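Dipeptide Epimerase (Enterococcus faecalis V583, PDB 3JW7) belongs to the mandelate racemase/muconate lactonizing enzyme family, whose barrel domain here holds a magnesium ion together with bound tyrosine and isoleucine. Local coordinates at residues A[131-136]-A[318-323]; A[156-161]-A[182-187]; A[192-197]-A[212-217]; A[260-265]-A[287-292]. All blocks are in the same frame, centred on the assembly; numbering follows the deposited sequence.

Contact 1. Residues A[131-136]-A[318-323]; sequences TDITLG and DLDATF. With ILE (isoleucine), chain I.
Thr134 and Asp320 meet where the barrel of the enolase-type C-terminal domain closes on itself, its first strand, 128-135, lying beside the loop that leaves the last, 314-317. The two side chains stand roughly at right angles, and Asp320 OD2 takes both donors from one face of its plane, Thr134 N at 2.8 Å on the anti side and Thr134 OG1 at 2.9 Å on the syn side. This double grip fixes the carboxylate's rotation and presents Asp320 OD1 to the N of the bound isoleucine, 2.8 Å away. The same N also donates to Thr134 OG1 and, at 2.8 Å, to Asp318 OD2; two acids and a hydroxyl make a fitting nest for an amino group. Behind it, Thr131 OG1, turned anti to its own nitrogen (chi1 178°), accepts a hydrogen bond from Leu319 N at 2.8 Å and donates to Asp132 O, using both capacities of a hydroxyl. Among the charged groups, Asp132 leans its carboxylate toward Asp318 while its OD2 pairs with Arg187. Apolar packing gathers round Phe323: Thr131 CG2 and Ile133 CG1 lie at the ring edge, and Ile133 CD1 approaches obliquely, 3.7 Å from Phe323 CD2.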
# COMPACT_ATOMS: atom_id res chain seq x y z
N THR A 131 1.24 7.51 -9.56
CA THR A 131 0.83 6.15 -9.28
C THR A 131 0.43 5.36 -10.52
O THR A 131 0.05 5.94 -11.54
CB THR A 131 -0.37 6.12 -8.31
OG1 THR A 131 -0.78 4.77 -8.10
CG2 THR A 131 -1.56 6.92 -8.90
N ASP A 132 0.54 4.04 -10.43
CA ASP A 132 0.11 3.17 -11.50
C ASP A 132 -1.37 2.95 -11.21
O ASP A 132 -1.95 3.61 -10.35
CB ASP A 132 0.85 1.82 -11.45
CG ASP A 132 0.60 1.04 -10.15
OD1 ASP A 132 -0.48 1.18 -9.54
OD2 ASP A 132 1.49 0.26 -9.74
N ILE A 133 -1.99 2.03 -11.94
CA ILE A 133 -3.38 1.69 -11.70
C ILE A 133 -3.40 0.19 -11.93
O ILE A 133 -2.70 -0.31 -12.82
CB ILE A 133 -4.37 2.42 -12.65
CG1 ILE A 133 -5.81 2.10 -12.21
CG2 ILE A 133 -4.15 2.00 -14.09
CD1 ILE A 133 -6.88 3.02 -12.81
N THR A 134 -4.17 -0.52 -11.12
CA THR A 134 -4.27 -1.97 -11.20
C THR A 134 -5.40 -2.51 -12.06
O THR A 134 -6.51 -1.99 -12.05
CB THR A 134 -4.43 -2.57 -9.78
OG1 THR A 134 -3.31 -2.17 -8.98
CG2 THR A 134 -4.49 -4.09 -9.83
N LEU A 135 -5.09 -3.57 -12.80
CA LEU A 135 -6.05 -4.26 -13.65
C LEU A 135 -6.31 -5.61 -12.99
O LEU A 135 -5.40 -6.44 -12.91
CB LEU A 135 -5.48 -4.48 -15.05
CG LEU A 135 -5.09 -3.25 -15.87
CD1 LEU A 135 -4.54 -3.68 -17.22
CD2 LEU A 135 -6.29 -2.34 -16.05
N GLY A 136 -7.53 -5.81 -12.51
CA GLY A 136 -7.87 -7.07 -11.88
C GLY A 136 -7.89 -8.24 -12.85
O GLY A 136 -8.00 -8.06 -14.07
N ASP A 318 1.86 2.54 -6.00
CA ASP A 318 0.67 1.82 -6.42
C ASP A 318 -0.37 2.25 -5.40
O ASP A 318 -0.67 1.52 -4.46
CB ASP A 318 0.91 0.31 -6.35
CG ASP A 318 -0.37 -0.49 -6.59
OD1 ASP A 318 -1.15 -0.13 -7.50
OD2 ASP A 318 -0.59 -1.49 -5.88
N LEU A 319 -0.90 3.46 -5.58
CA LEU A 319 -1.90 4.02 -4.66
C LEU A 319 -3.17 4.32 -5.43
O LEU A 319 -3.50 5.48 -5.69
CB LEU A 319 -1.36 5.30 -4.01
CG LEU A 319 -0.09 5.12 -3.18
CD1 LEU A 319 0.43 6.48 -2.69
CD2 LEU A 319 -0.38 4.21 -2.00
N ASP A 320 -3.90 3.26 -5.77
CA ASP A 320 -5.11 3.39 -6.56
C ASP A 320 -6.41 2.96 -5.88
O ASP A 320 -7.45 2.88 -6.53
CB ASP A 320 -4.93 2.60 -7.86
CG ASP A 320 -4.60 1.12 -7.61
OD1 ASP A 320 -4.12 0.77 -6.51
OD2 ASP A 320 -4.80 0.31 -8.53
N ALA A 321 -6.37 2.71 -4.57
CA ALA A 321 -7.56 2.27 -3.85
C ALA A 321 -8.77 3.21 -3.93
O ALA A 321 -9.91 2.75 -3.90
CB ALA A 321 -7.22 2.00 -2.38
N THR A 322 -8.54 4.51 -4.04
CA THR A 322 -9.66 5.44 -4.11
C THR A 322 -10.38 5.40 -5.46
O THR A 322 -11.54 5.81 -5.56
CB THR A 322 -9.23 6.91 -3.87
OG1 THR A 322 -8.42 7.35 -4.96
CG2 THR A 322 -8.46 7.04 -2.56
N PHE A 323 -9.69 4.91 -6.49
CA PHE A 323 -10.27 4.87 -7.83
C PHE A 323 -11.49 3.95 -7.99
O PHE A 323 -12.28 4.12 -8.91
CB PHE A 323 -9.22 4.45 -8.87
CG PHE A 323 -7.97 5.30 -8.86
CD1 PHE A 323 -7.91 6.50 -8.16
CD2 PHE A 323 -6.84 4.89 -9.57
CE1 PHE A 323 -6.75 7.27 -8.15
CE2 PHE A 323 -5.68 5.66 -9.57
CZ PHE A 323 -5.63 6.85 -8.86
N ILE I . -3.33 -1.89 -6.05
CA ILE I . -3.88 -2.51 -4.81
C ILE I . -3.31 -3.91 -4.59
O ILE I . -3.04 -4.63 -5.55
CB ILE I . -5.42 -2.63 -4.85
CG1 ILE I . -5.85 -3.33 -6.14
CG2 ILE I . -6.06 -1.26 -4.68
CD1 ILE I . -7.30 -3.81 -6.15

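Contact 2. Residues A[156-161]-A[182-187]; sequences DTLKIK and FDIKLR. With TYR (tyrosine), chain J; ILE (isoleucine), chain I.
The beta-alpha-beta unit formed by strand 157-161, helix 166-180 and strand 185-189 brings Leu158 beside Leu186 and Thr157 beside Arg187, as neighbouring parallel strands of the barrel whose directions differ by 23°. Four nearly straight backbone bonds join them. Leu158 N gives to Lys185 O (2.9 Å) and Leu158 O receives Arg187 N (3.1 Å), so both polar backbone atoms of Leu158 bond to the residues on either side of Leu186, while Lys185 N to Asp156 O and Ile160 N to Arg187 O extend the pairing at either end.

The two faces differ in character. On the face of Leu158 and Leu186 the leucines run side by side, Leu158 CB 3.8 Å from Leu186 CD2, and Ile160 CD1 crosses to Leu186 CD2, 4.0 Å away; helices 140-152 and 166-180 cover these branched apolar chains, which suit packing against helices. On the face of Thr157, Lys159 and Arg187, Thr157 CG2, anti to the backbone N, sits over the centre of the Arg187 guanidinium, 3.5 Å from CZ, while OG1, beside that N, gives to Asp156 OD2 at 2.8 Å from above the carboxylate plane. Arg187 NE forms a salt bridge with Glu212 and NH1 one with Asp132.

Lys159, extended throughout, carries NZ to O of the bound tyrosine (2.9 Å), and Lys161, bent at chi2 (-67°), brings its NZ to O of the isoleucine (2.9 Å). Because Lys159 NZ also meets Glu215 and Asp318, and Lys161 NZ meets Asp189 and Asn191, both amino groups are probably held in fixed positions beside the ligands.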
# COMPACT_ATOMS: atom_id res chain seq x y z
N ASP A 156 0.68 5.83 -17.47
CA ASP A 156 1.81 5.33 -18.25
C ASP A 156 2.38 4.06 -17.63
O ASP A 156 3.34 3.48 -18.13
CB ASP A 156 2.90 6.40 -18.37
CG ASP A 156 3.56 6.71 -17.03
OD1 ASP A 156 4.38 7.66 -16.99
OD2 ASP A 156 3.27 6.03 -16.02
N THR A 157 1.78 3.63 -16.52
CA THR A 157 2.22 2.43 -15.83
C THR A 157 1.01 1.64 -15.36
O THR A 157 0.17 2.16 -14.63
CB THR A 157 3.07 2.77 -14.61
OG1 THR A 157 4.16 3.61 -15.01
CG2 THR A 157 3.59 1.49 -13.95
N LEU A 158 0.93 0.39 -15.78
CA LEU A 158 -0.17 -0.48 -15.41
C LEU A 158 0.32 -1.66 -14.58
O LEU A 158 1.33 -2.28 -14.91
CB LEU A 158 -0.87 -1.01 -16.66
CG LEU A 158 -1.30 0.03 -17.69
CD1 LEU A 158 -1.88 -0.68 -18.91
CD2 LEU A 158 -2.31 0.99 -17.08
N LYS A 159 -0.39 -1.96 -13.49
CA LYS A 159 -0.03 -3.08 -12.63
C LYS A 159 -0.99 -4.21 -13.01
O LYS A 159 -2.19 -4.11 -12.76
CB LYS A 159 -0.20 -2.70 -11.15
CG LYS A 159 0.04 -3.85 -10.19
CD LYS A 159 0.22 -3.34 -8.76
CE LYS A 159 0.11 -4.48 -7.75
NZ LYS A 159 0.53 -4.08 -6.38
N ILE A 160 -0.46 -5.26 -13.62
CA ILE A 160 -1.26 -6.38 -14.09
C ILE A 160 -1.39 -7.53 -13.10
O ILE A 160 -0.40 -8.15 -12.72
CB ILE A 160 -0.66 -6.97 -15.39
CG1 ILE A 160 -0.48 -5.87 -16.43
CG2 ILE A 160 -1.54 -8.09 -15.91
CD1 ILE A 160 0.18 -6.34 -17.73
N LYS A 161 -2.62 -7.83 -12.70
CA LYS A 161 -2.86 -8.94 -11.78
C LYS A 161 -2.96 -10.25 -12.57
O LYS A 161 -3.66 -10.33 -13.58
CB LYS A 161 -4.15 -8.73 -10.99
CG LYS A 161 -4.09 -7.59 -9.96
CD LYS A 161 -3.12 -7.92 -8.83
CE LYS A 161 -3.09 -6.81 -7.79
NZ LYS A 161 -2.17 -7.16 -6.65
N PHE A 182 4.68 -0.59 -26.45
CA PHE A 182 5.83 -0.62 -25.55
C PHE A 182 6.20 0.68 -24.85
O PHE A 182 7.21 0.74 -24.15
CB PHE A 182 7.06 -1.14 -26.31
CG PHE A 182 7.02 -2.62 -26.56
CD1 PHE A 182 7.51 -3.51 -25.61
CD2 PHE A 182 6.45 -3.13 -27.73
CE1 PHE A 182 7.44 -4.88 -25.81
CE2 PHE A 182 6.38 -4.51 -27.94
CZ PHE A 182 6.87 -5.38 -26.98
N ASP A 183 5.40 1.73 -25.03
CA ASP A 183 5.68 3.00 -24.37
C ASP A 183 5.06 2.98 -22.98
O ASP A 183 5.24 3.90 -22.19
CB ASP A 183 5.11 4.16 -25.18
CG ASP A 183 5.71 4.26 -26.56
OD1 ASP A 183 6.95 4.39 -26.66
OD2 ASP A 183 4.95 4.21 -27.55
N ILE A 184 4.32 1.92 -22.69
CA ILE A 184 3.67 1.81 -21.39
C ILE A 184 4.43 0.81 -20.52
O ILE A 184 4.80 -0.26 -20.99
CB ILE A 184 2.21 1.32 -21.55
CG1 ILE A 184 1.44 2.27 -22.47
CG2 ILE A 184 1.55 1.21 -20.18
CD1 ILE A 184 1.39 3.72 -21.99
N LYS A 185 4.66 1.18 -19.26
CA LYS A 185 5.37 0.28 -18.36
C LYS A 185 4.38 -0.71 -17.78
O LYS A 185 3.27 -0.33 -17.38
CB LYS A 185 6.03 1.06 -17.21
CG LYS A 185 7.14 1.99 -17.65
CD LYS A 185 7.98 2.46 -16.46
CE LYS A 185 7.17 3.26 -15.46
NZ LYS A 185 8.02 3.80 -14.36
N LEU A 186 4.77 -1.98 -17.74
CA LEU A 186 3.91 -3.02 -17.20
C LEU A 186 4.60 -3.79 -16.08
O LEU A 186 5.68 -4.36 -16.28
CB LEU A 186 3.49 -4.00 -18.30
CG LEU A 186 2.77 -3.46 -19.53
CD1 LEU A 186 2.52 -4.59 -20.52
CD2 LEU A 186 1.45 -2.80 -19.13
N ARG A 187 4.00 -3.78 -14.90
CA ARG A 187 4.54 -4.52 -13.78
C ARG A 187 3.49 -5.60 -13.50
O ARG A 187 2.29 -5.35 -13.65
CB ARG A 187 4.77 -3.61 -12.56
CG ARG A 187 3.58 -2.77 -12.13
CD ARG A 187 3.96 -1.78 -11.02
NE ARG A 187 5.07 -0.90 -11.39
CZ ARG A 187 5.18 0.37 -11.01
NH1 ARG A 187 4.26 0.93 -10.24
NH2 ARG A 187 6.23 1.09 -11.40
N TYR J . -3.15 -4.27 -3.32
CA TYR J . -2.63 -5.58 -2.93
C TYR J . -1.28 -5.88 -3.57
O TYR J . -0.48 -4.93 -3.75
CB TYR J . -3.65 -6.67 -3.28
CG TYR J . -4.98 -6.56 -2.55
CD1 TYR J . -6.17 -6.79 -3.23
CD2 TYR J . -5.05 -6.28 -1.19
CE1 TYR J . -7.40 -6.74 -2.57
CE2 TYR J . -6.28 -6.24 -0.51
CZ TYR J . -7.45 -6.47 -1.22
OH TYR J . -8.68 -6.46 -0.59
OXT TYR J . -1.03 -7.07 -3.88
N ILE I . -3.33 -1.89 -6.05
CA ILE I . -3.88 -2.51 -4.81
C ILE I . -3.31 -3.91 -4.59
O ILE I . -3.04 -4.63 -5.55
CB ILE I . -5.42 -2.63 -4.85
CG1 ILE I . -5.85 -3.33 -6.14
CG2 ILE I . -6.06 -1.26 -4.68
CD1 ILE I . -7.30 -3.81 -6.15

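Contact 3. Residues A[192-197]-A[212-217]. With MG (magnesium ion), chain L.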
# COMPACT_ATOMS: atom_id res chain seq x y z
N GLN A 192 1.39 -14.48 -4.91
CA GLN A 192 1.78 -15.79 -4.40
C GLN A 192 1.29 -17.02 -5.16
O GLN A 192 1.44 -18.14 -4.67
CB GLN A 192 1.31 -15.94 -2.95
CG GLN A 192 1.58 -14.74 -2.05
CD GLN A 192 0.93 -14.91 -0.69
OE1 GLN A 192 1.27 -15.82 0.06
NE2 GLN A 192 -0.03 -14.04 -0.37
N ALA A 193 0.72 -16.81 -6.34
CA ALA A 193 0.14 -17.91 -7.12
C ALA A 193 1.02 -18.95 -7.79
O ALA A 193 0.58 -20.08 -8.01
CB ALA A 193 -0.81 -17.31 -8.17
N TRP A 194 2.25 -18.60 -8.14
CA TRP A 194 3.13 -19.53 -8.84
C TRP A 194 4.16 -20.28 -8.02
O TRP A 194 4.65 -19.79 -7.00
CB TRP A 194 3.89 -18.81 -9.95
CG TRP A 194 3.06 -18.02 -10.91
CD1 TRP A 194 1.82 -18.34 -11.39
CD2 TRP A 194 3.46 -16.82 -11.58
NE1 TRP A 194 1.42 -17.40 -12.31
CE2 TRP A 194 2.41 -16.46 -12.45
CE3 TRP A 194 4.61 -16.02 -11.52
CZ2 TRP A 194 2.47 -15.32 -13.26
CZ3 TRP A 194 4.67 -14.89 -12.33
CH2 TRP A 194 3.60 -14.55 -13.19
N THR A 195 4.51 -21.48 -8.48
CA THR A 195 5.56 -22.25 -7.83
C THR A 195 6.83 -21.56 -8.33
O THR A 195 6.81 -20.86 -9.35
CB THR A 195 5.57 -23.71 -8.30
OG1 THR A 195 5.81 -23.76 -9.71
CG2 THR A 195 4.25 -24.39 -7.97
N PRO A 196 7.96 -21.73 -7.62
CA PRO A 196 9.19 -21.08 -8.09
C PRO A 196 9.53 -21.40 -9.55
O PRO A 196 9.90 -20.52 -10.32
CB PRO A 196 10.24 -21.59 -7.11
CG PRO A 196 9.47 -21.72 -5.84
CD PRO A 196 8.17 -22.36 -6.30
N LYS A 197 9.38 -22.67 -9.92
CA LYS A 197 9.67 -23.11 -11.29
C LYS A 197 8.77 -22.46 -12.33
O LYS A 197 9.24 -22.00 -13.36
CB LYS A 197 9.52 -24.63 -11.40
CG LYS A 197 10.46 -25.44 -10.54
CD LYS A 197 11.90 -25.31 -11.00
CE LYS A 197 12.77 -26.39 -10.38
NZ LYS A 197 12.30 -27.75 -10.78
N GLU A 212 8.45 -4.72 -16.44
CA GLU A 212 9.22 -3.89 -15.52
C GLU A 212 9.67 -4.66 -14.29
O GLU A 212 10.83 -4.61 -13.89
CB GLU A 212 8.41 -2.67 -15.08
CG GLU A 212 9.11 -1.87 -13.99
CD GLU A 212 8.19 -0.88 -13.29
OE1 GLU A 212 7.00 -1.21 -13.11
OE2 GLU A 212 8.67 0.21 -12.92
N LEU A 213 8.73 -5.38 -13.68
CA LEU A 213 9.04 -6.15 -12.49
C LEU A 213 7.90 -7.11 -12.23
O LEU A 213 6.84 -7.01 -12.85
CB LEU A 213 9.21 -5.21 -11.28
CG LEU A 213 8.00 -4.38 -10.83
CD1 LEU A 213 7.03 -5.22 -10.00
CD2 LEU A 213 8.49 -3.20 -9.99
N VAL A 214 8.13 -8.06 -11.33
CA VAL A 214 7.12 -9.03 -10.95
C VAL A 214 7.03 -9.04 -9.43
O VAL A 214 8.04 -9.20 -8.74
CB VAL A 214 7.45 -10.45 -11.43
CG1 VAL A 214 6.35 -11.41 -11.01
CG2 VAL A 214 7.61 -10.46 -12.96
N GLU A 215 5.82 -8.85 -8.93
CA GLU A 215 5.55 -8.83 -7.50
C GLU A 215 5.16 -10.19 -6.95
O GLU A 215 4.36 -10.91 -7.57
CB GLU A 215 4.40 -7.86 -7.21
CG GLU A 215 4.79 -6.58 -6.53
CD GLU A 215 3.58 -5.72 -6.21
OE1 GLU A 215 3.09 -5.02 -7.12
OE2 GLU A 215 3.12 -5.75 -5.06
N GLN A 216 5.71 -10.53 -5.78
CA GLN A 216 5.44 -11.76 -5.04
C GLN A 216 4.93 -12.93 -5.89
O GLN A 216 3.77 -13.33 -5.78
CB GLN A 216 4.41 -11.45 -3.95
CG GLN A 216 4.29 -12.49 -2.85
CD GLN A 216 5.51 -12.53 -1.96
OE1 GLN A 216 6.05 -11.49 -1.57
NE2 GLN A 216 5.96 -13.73 -1.63
N PRO A 217 5.81 -13.52 -6.71
CA PRO A 217 5.40 -14.65 -7.55
C PRO A 217 5.06 -15.94 -6.80
O PRO A 217 4.24 -16.74 -7.26
CB PRO A 217 6.58 -14.81 -8.50
CG PRO A 217 7.75 -14.36 -7.69
CD PRO A 217 7.19 -13.12 -7.01
MG MG L . 1.25 -6.98 -4.41
O HOH W 1 2.01 -9.28 -4.37
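This is a loop-to-loop contact within a beta-alpha-beta unit, at the C-terminal mouth of the barrel, where Gln192 and Trp194, in the loop after strand 185-189, meet Gln216 and Pro217, just past strand 211-215. Helix 196-205 links the two strands, and Thr195 caps its N-terminus. Two backbone bonds hold the loops together: Gln192 N to Gln216 O at 2.8 Å, and Trp194 N to Pro217 O at 2.9 Å. Proline suits this place, since its compact ring packs on Trp194 and its nitrogen has no hydrogen to satisfy. Trp194 has CG beside its own backbone N (chi1 -53°), which turns the indole toward Pro217 and Val214; the six-membered ring meets both obliquely, CE3 being 3.8 Å from Pro217 CB and CZ3 4.1 Å from Val214 CG1, and its NE1 finds Asp169. The side chains of the two glutamines meet through their CG atoms, CG of Gln192 to CG of Gln216 at 3.6 Å, with amide planes 86° apart. Their polar ends go to different partners, Gln192 to Arg220 and Glu241, Gln216 to Ser242 and Asp240. Next to Gln216, Glu215 joins Asp189 and Asp240 round the magnesium ion, its OE2 2.3 Å from the metal.

Contact 4. Residues A[260-265]-A[287-292]. With TYR (tyrosine), chain J; ILE (isoleucine), chain I.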
# COMPACT_ATOMS: atom_id res chain seq x y z
N VAL A 260 13.34 -5.45 -4.89
CA VAL A 260 12.57 -4.30 -4.45
C VAL A 260 11.53 -4.77 -3.44
O VAL A 260 11.18 -5.95 -3.41
CB VAL A 260 11.83 -3.63 -5.65
CG1 VAL A 260 10.91 -2.53 -5.17
CG2 VAL A 260 12.86 -3.05 -6.63
N ILE A 261 11.05 -3.86 -2.60
CA ILE A 261 10.07 -4.22 -1.60
C ILE A 261 8.85 -3.30 -1.60
O ILE A 261 8.98 -2.08 -1.67
CB ILE A 261 10.70 -4.23 -0.18
CG1 ILE A 261 11.62 -5.45 -0.04
CG2 ILE A 261 9.60 -4.26 0.89
CD1 ILE A 261 12.41 -5.50 1.27
N ASN A 262 7.67 -3.91 -1.52
CA ASN A 262 6.41 -3.19 -1.48
C ASN A 262 6.08 -2.85 -0.02
O ASN A 262 5.96 -3.74 0.81
CB ASN A 262 5.30 -4.08 -2.07
CG ASN A 262 3.93 -3.40 -2.08
OD1 ASN A 262 3.51 -2.78 -1.10
ND2 ASN A 262 3.21 -3.55 -3.19
N ILE A 263 5.96 -1.56 0.28
CA ILE A 263 5.62 -1.11 1.63
C ILE A 263 4.15 -0.71 1.72
O ILE A 263 3.66 0.05 0.89
CB ILE A 263 6.43 0.15 2.04
CG1 ILE A 263 7.92 -0.18 2.10
CG2 ILE A 263 5.93 0.67 3.39
CD1 ILE A 263 8.79 1.02 2.42
N LYS A 264 3.45 -1.22 2.73
CA LYS A 264 2.05 -0.87 2.92
C LYS A 264 1.85 -0.44 4.37
O LYS A 264 2.24 -1.15 5.28
CB LYS A 264 1.13 -2.06 2.65
CG LYS A 264 0.96 -2.45 1.18
CD LYS A 264 -0.13 -3.53 1.06
CE LYS A 264 -0.32 -3.99 -0.39
NZ LYS A 264 0.95 -4.51 -0.96
N LEU A 265 1.22 0.71 4.58
CA LEU A 265 0.99 1.17 5.95
C LEU A 265 0.15 0.14 6.69
O LEU A 265 0.32 -0.06 7.89
CB LEU A 265 0.28 2.52 5.97
CG LEU A 265 1.07 3.67 5.35
CD1 LEU A 265 0.31 4.97 5.57
CD2 LEU A 265 2.47 3.75 5.96
N GLU A 287 15.26 -0.51 -3.56
CA GLU A 287 14.26 0.54 -3.70
C GLU A 287 12.92 0.02 -3.19
O GLU A 287 12.70 -1.19 -3.14
CB GLU A 287 14.14 0.98 -5.16
CG GLU A 287 15.23 1.95 -5.60
CD GLU A 287 15.16 2.29 -7.08
OE1 GLU A 287 14.05 2.21 -7.66
OE2 GLU A 287 16.20 2.65 -7.66
N CYS A 288 12.03 0.93 -2.82
CA CYS A 288 10.72 0.53 -2.32
C CYS A 288 9.57 1.14 -3.11
O CYS A 288 9.69 2.22 -3.70
CB CYS A 288 10.55 0.94 -0.85
SG CYS A 288 11.67 0.14 0.33
N MET A 289 8.46 0.41 -3.14
CA MET A 289 7.25 0.88 -3.80
C MET A 289 6.18 0.94 -2.72
O MET A 289 6.00 -0.01 -1.97
CB MET A 289 6.77 -0.09 -4.89
CG MET A 289 5.43 0.36 -5.49
SD MET A 289 4.86 -0.58 -6.92
CE MET A 289 3.96 -1.88 -6.12
N ILE A 290 5.50 2.08 -2.64
CA ILE A 290 4.44 2.25 -1.66
C ILE A 290 3.18 1.63 -2.29
O ILE A 290 2.87 1.88 -3.46
CB ILE A 290 4.23 3.76 -1.33
CG1 ILE A 290 3.26 3.92 -0.17
CG2 ILE A 290 3.76 4.51 -2.57
CD1 ILE A 290 3.76 3.35 1.12
N GLY A 291 2.48 0.80 -1.52
CA GLY A 291 1.28 0.14 -2.03
C GLY A 291 0.06 0.39 -1.17
O GLY A 291 0.09 1.28 -0.32
N CYS A 292 -1.00 -0.39 -1.37
CA CYS A 292 -2.22 -0.20 -0.59
C CYS A 292 -3.14 -1.41 -0.64
O CYS A 292 -2.97 -2.29 -1.47
CB CYS A 292 -2.99 1.02 -1.10
SG CYS A 292 -3.60 0.86 -2.80
N TYR J . -3.15 -4.27 -3.32
CA TYR J . -2.63 -5.58 -2.93
C TYR J . -1.28 -5.88 -3.57
O TYR J . -0.48 -4.93 -3.75
CB TYR J . -3.65 -6.67 -3.28
CG TYR J . -4.98 -6.56 -2.55
CD1 TYR J . -6.17 -6.79 -3.23
CD2 TYR J . -5.05 -6.28 -1.19
CE1 TYR J . -7.40 -6.74 -2.57
CE2 TYR J . -6.28 -6.24 -0.51
CZ TYR J . -7.45 -6.47 -1.22
OH TYR J . -8.68 -6.46 -0.59
OXT TYR J . -1.03 -7.07 -3.88
N ILE I . -3.33 -1.89 -6.05
CA ILE I . -3.88 -2.51 -4.81
C ILE I . -3.31 -3.91 -4.59
O ILE I . -3.04 -4.63 -5.55
CB ILE I . -5.42 -2.63 -4.85
CG1 ILE I . -5.85 -3.33 -6.14
CG2 ILE I . -6.06 -1.26 -4.68
CD1 ILE I . -7.30 -3.81 -6.15
O HOH W 2 0.03 -2.41 -3.37
O HOH W 3 0.33 2.08 2.29
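Glu287 begins the pairing by accepting a hydrogen bond from Ile261 N on its carbonyl, Glu287 O, at 3.2 Å. Its carboxylate turns off to Thr315. Cys288 lies on the face of Ile261 and Ile263, where its SG is 3.7 Å from Ile263 CD1; a small, weakly polar thiol fits well between Ile263 and helix 271-284, which covers this face. Met289 bonds twice to strand 260-263, giving its N to Ile261 O and receiving Ile263 N on its O at 2.7 Å. Its side chain leaves anti to the backbone nitrogen (chi1 175°) and bends at the sulfur, which lays CE 3.5 Å from Asn262 ND2. That amide nitrogen in turn bonds to Glu215, a magnesium ligand.

Strands 260-263 and 287-290 are thus parallel neighbours in the barrel, 29° apart in direction, with Asn262 and Met289 facing its interior and Ile261, Cys288, Ile263 and Ile290 turned to the surrounding helices. Ile290 folds CD1 back onto Ile263 O (3.3 Å) and meets Ile263 CG2. Gly291, with no side chain, can pass close to Asn262 OD1 while giving its N to Ile263 O at 2.8 Å; Gly291 O accepts a hydrogen bond from a water that itself accepts one from Leu265 N, tying it to the start of helix 265-268. Cys292 ends the segment beside the ligands. Its N donates to a second water that bonds to O of the bound tyrosine, and its O accepts that tyrosine's N at 2.7 Å. Across from it, Lys264 passes CE 3.3 Å from Cys292 O and sends NZ to the tyrosine's O and to Asp240.

All four contacts are largely buried, with solvent nearest at contact 2, where Lys185 is exposed, and at the Glu287 end of contact 4. Contacts 2 and 4 each join parallel barrel strands by regular backbone pairing, whereas contact 1 sets a strand against a loop and contact 3 sets mainly loops together, with fewer, more individual bonds. Contact 1 closes the longest loop of chain and encloses the other three. Charged and polar bridges run between neighbouring contacts, and a probable backbone bond from Asp318 N to Ile290 O joins 1 to 4. Contacts 1, 2 and 4 all reach bound isoleucine; acids dominate in contact 1, lysines in contact 2, and contact 3 supplies a metal ligand.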